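Local coordinates for protein Na Glutathione S-transferase 1 (Necator americanus, PDB 2ON7) that probably catalyses the conjugation of glutathione to electrophilic compounds, as other dimeric glutathione S-transferases do, in a human hookworm, at residues Ala78-Phe83 and Gly150-Trp155. Sequence-based numbering, arbitrary orientation.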
ATOM      1  N   ALA A  78      14.718  -6.607   0.808  1.00  8.14           N
ATOM      2  CA  ALA A  78      13.437  -6.439   1.491  1.00  8.54           C
ATOM      3  C   ALA A  78      13.607  -6.043   2.954  1.00  8.50           C
ATOM      4  O   ALA A  78      12.670  -5.513   3.570  1.00  9.03           O
ATOM      5  CB  ALA A  78      12.565  -7.722   1.386  1.00  8.13           C
ATOM      6  N   GLY A  79      14.792  -6.295   3.502  1.00  8.12           N
ATOM      7  CA  GLY A  79      14.987  -6.246   4.959  1.00  7.49           C
ATOM      8  C   GLY A  79      15.574  -7.564   5.441  1.00  7.50           C
ATOM      9  O   GLY A  79      15.435  -8.612   4.790  1.00  5.90           O
ATOM     10  N   LYS A  80      16.254  -7.492   6.581  1.00  8.73           N
ATOM     11  CA  LYS A  80      17.063  -8.598   7.084  1.00  9.93           C
ATOM     12  C   LYS A  80      16.295  -9.495   8.057  1.00  9.66           C
ATOM     13  O   LYS A  80      16.801 -10.539   8.514  1.00  9.41           O
ATOM     14  CB  LYS A  80      18.344  -8.056   7.727  1.00 10.89           C
ATOM     15  CG  LYS A  80      19.342  -7.440   6.741  1.00 13.59           C
ATOM     16  CD  LYS A  80      20.175  -8.482   5.965  1.00 17.10           C
ATOM     17  CE  LYS A  80      21.455  -7.864   5.312  1.00 15.82           C
ATOM     18  NZ  LYS A  80      22.379  -7.143   6.255  1.00 15.22           N
ATOM     19  N   SER A  81      15.072  -9.071   8.371  1.00  9.30           N
ATOM     20  CA  SER A  81      14.178  -9.833   9.231  1.00  9.44           C
ATOM     21  C   SER A  81      12.803  -9.428   8.803  1.00  9.28           C
ATOM     22  O   SER A  81      12.637  -8.378   8.179  1.00  9.79           O
ATOM     23  CB  SER A  81      14.362  -9.445  10.697  1.00  8.94           C
ATOM     24  OG  SER A  81      13.852  -8.131  10.912  1.00 10.96           O
ATOM     25  N   THR A  82      11.820 -10.249   9.151  1.00  9.14           N
ATOM     26  CA  THR A  82      10.412 -10.014   8.801  1.00  8.78           C
ATOM     27  C   THR A  82       9.857  -8.719   9.383  1.00  8.13           C
ATOM     28  O   THR A  82       8.955  -8.110   8.792  1.00  7.76           O
ATOM     29  CB  THR A  82       9.531 -11.157   9.306  1.00  8.11           C
ATOM     30  OG1 THR A  82       9.908 -11.439  10.660  1.00  9.11           O
ATOM     31  CG2 THR A  82       9.766 -12.378   8.480  1.00  9.18           C
ATOM     32  N   PHE A  83      10.354  -8.356  10.571  1.00  7.79           N
ATOM     33  CA  PHE A  83      10.051  -7.074  11.185  1.00  7.47           C
ATOM     34  C   PHE A  83      10.644  -5.903  10.404  1.00  8.05           C
ATOM     35  O   PHE A  83       9.929  -4.952  10.110  1.00  8.05           O
ATOM     36  CB  PHE A  83      10.430  -7.008  12.676  1.00  6.75           C
ATOM     37  CG  PHE A  83       9.806  -5.834  13.387  1.00  5.04           C
ATOM     38  CD1 PHE A  83       8.467  -5.879  13.783  1.00  2.99           C
ATOM     39  CD2 PHE A  83      10.536  -4.664  13.609  1.00  2.74           C
ATOM     40  CE1 PHE A  83       7.857  -4.778  14.412  1.00  3.92           C
ATOM     41  CE2 PHE A  83       9.955  -3.550  14.237  1.00  2.77           C
ATOM     42  CZ  PHE A  83       8.609  -3.610  14.655  1.00  4.88           C
ATOM     43  N   GLY A 150      17.644  -0.356   8.905  1.00 12.07           N
ATOM     44  CA  GLY A 150      18.812  -1.218   9.051  1.00 12.69           C
ATOM     45  C   GLY A 150      20.062  -0.511   8.580  1.00 13.15           C
ATOM     46  O   GLY A 150      20.172   0.729   8.679  1.00 13.96           O
ATOM     47  N   ASP A 151      21.008  -1.269   8.044  1.00 12.55           N
ATOM     48  CA  ASP A 151      22.246  -0.657   7.577  1.00 12.63           C
ATOM     49  C   ASP A 151      22.614  -1.201   6.216  1.00 12.55           C
ATOM     50  O   ASP A 151      23.806  -1.292   5.858  1.00 13.43           O
ATOM     51  CB  ASP A 151      23.384  -0.930   8.569  1.00 12.94           C
ATOM     52  CG  ASP A 151      23.532  -2.419   8.895  1.00 12.48           C
ATOM     53  OD1 ASP A 151      24.458  -2.729   9.658  1.00 14.15           O
ATOM     54  OD2 ASP A 151      22.725  -3.265   8.400  1.00 12.71           O
ATOM     55  N   SER A 152      21.588  -1.570   5.470  1.00 11.45           N
ATOM     56  CA  SER A 152      21.751  -2.068   4.135  1.00 11.53           C
ATOM     57  C   SER A 152      20.617  -1.505   3.263  1.00 11.88           C
ATOM     58  O   SER A 152      19.541  -1.140   3.789  1.00 11.90           O
ATOM     59  CB  SER A 152      21.732  -3.600   4.154  1.00 10.80           C
ATOM     60  OG  SER A 152      20.454  -4.071   4.531  1.00 13.05           O
ATOM     61  N   LEU A 153      20.857  -1.432   1.951  1.00 11.80           N
ATOM     62  CA  LEU A 153      19.846  -1.018   0.976  1.00 11.70           C
ATOM     63  C   LEU A 153      18.610  -1.915   1.074  1.00 11.34           C
ATOM     64  O   LEU A 153      18.725  -3.137   1.155  1.00 12.12           O
ATOM     65  CB  LEU A 153      20.444  -1.071  -0.465  1.00 12.47           C
ATOM     66  CG  LEU A 153      19.694  -0.718  -1.777  1.00 13.44           C
ATOM     67  CD1 LEU A 153      18.474  -1.595  -2.025  1.00 16.65           C
ATOM     68  CD2 LEU A 153      19.223   0.763  -1.841  1.00 16.27           C
ATOM     69  N   THR A 154      17.438  -1.294   1.085  1.00 10.94           N
ATOM     70  CA  THR A 154      16.172  -1.978   0.871  1.00 10.33           C
ATOM     71  C   THR A 154      15.439  -1.212  -0.222  1.00 10.11           C
ATOM     72  O   THR A 154      15.843  -0.096  -0.562  1.00 10.62           O
ATOM     73  CB  THR A 154      15.282  -1.992   2.145  1.00  9.57           C
ATOM     74  OG1 THR A 154      14.803  -0.669   2.399  1.00  9.92           O
ATOM     75  CG2 THR A 154      16.035  -2.512   3.376  1.00  8.57           C
ATOM     76  N   TRP A 155      14.357  -1.784  -0.753  1.00  9.22           N
ATOM     77  CA  TRP A 155      13.592  -1.165  -1.845  1.00  8.30           C
ATOM     78  C   TRP A 155      12.994   0.216  -1.576  1.00  9.65           C
ATOM     79  O   TRP A 155      12.790   0.960  -2.534  1.00 11.12           O
ATOM     80  CB  TRP A 155      12.494  -2.133  -2.398  1.00  7.83           C
ATOM     81  CG  TRP A 155      11.385  -2.571  -1.464  1.00  5.84           C
ATOM     82  CD1 TRP A 155      11.458  -3.529  -0.479  1.00  5.67           C
ATOM     83  CD2 TRP A 155      10.012  -2.122  -1.472  1.00  4.42           C
ATOM     84  NE1 TRP A 155      10.228  -3.669   0.133  1.00  5.44           N
ATOM     85  CE2 TRP A 155       9.332  -2.821  -0.461  1.00  2.50           C
ATOM     86  CE3 TRP A 155       9.300  -1.182  -2.241  1.00  7.71           C
ATOM     87  CZ2 TRP A 155       7.969  -2.600  -0.178  1.00  7.30           C
ATOM     88  CZ3 TRP A 155       7.936  -0.969  -1.980  1.00  6.17           C
ATOM     89  CH2 TRP A 155       7.281  -1.691  -0.957  1.00  7.07           C
TER
HETATM   90  O   HOH W   1       9.970  -5.113   2.588  1.00  2.00           O
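Trp155 turns the edge of its indole to Ala78, with CD1 lying 4.0 Å from Ala78 CA, and a water completes the join. Lying in the plane of the ring, this water accepts from Trp155 NE1 (2.9 Å) and lies 2.9 Å from Ala78 O, to which it can donate. Chi1 of 63°, with CG between the backbone N and the carbonyl carbon, helps turn the CD1-NE1 edge to Ala78 while the six-membered ring enters a largely apolar site, which includes the Cys17-Cys68 disulfide, Ile21, Leu65, Ala72, Val88 and Ala92, with Asp89 also touching. The small methyl of Ala78 points away from 150-155 and packs on Arg73 and Glu85, suiting a buried turn. Branched Thr154 sends CG2 over the backbone, 4.0 Å from Gly79 N, while its own N bonds Asp157 OD1. Gly79, at phi 125° and psi 156°, suits the place because a CB would jam against Ala78 O. Farther out, long Lys80 bends at chi2 and chi4 alongside small Ser152, its CE 4.0 Å from Ser152 OG; its exposed NZ stays 4.4 Å from Asp151 OD2, beyond a salt bridge. The contact thus joins the linker between the thioredoxin-like and helical domains to the loop entering helix 155-168. Its chemistry is graded: a water-bridged aromatic anchor inside, methyl-to-backbone packing next, and at the solvent-exposed end a loose charge attraction that probably adds little rigidity.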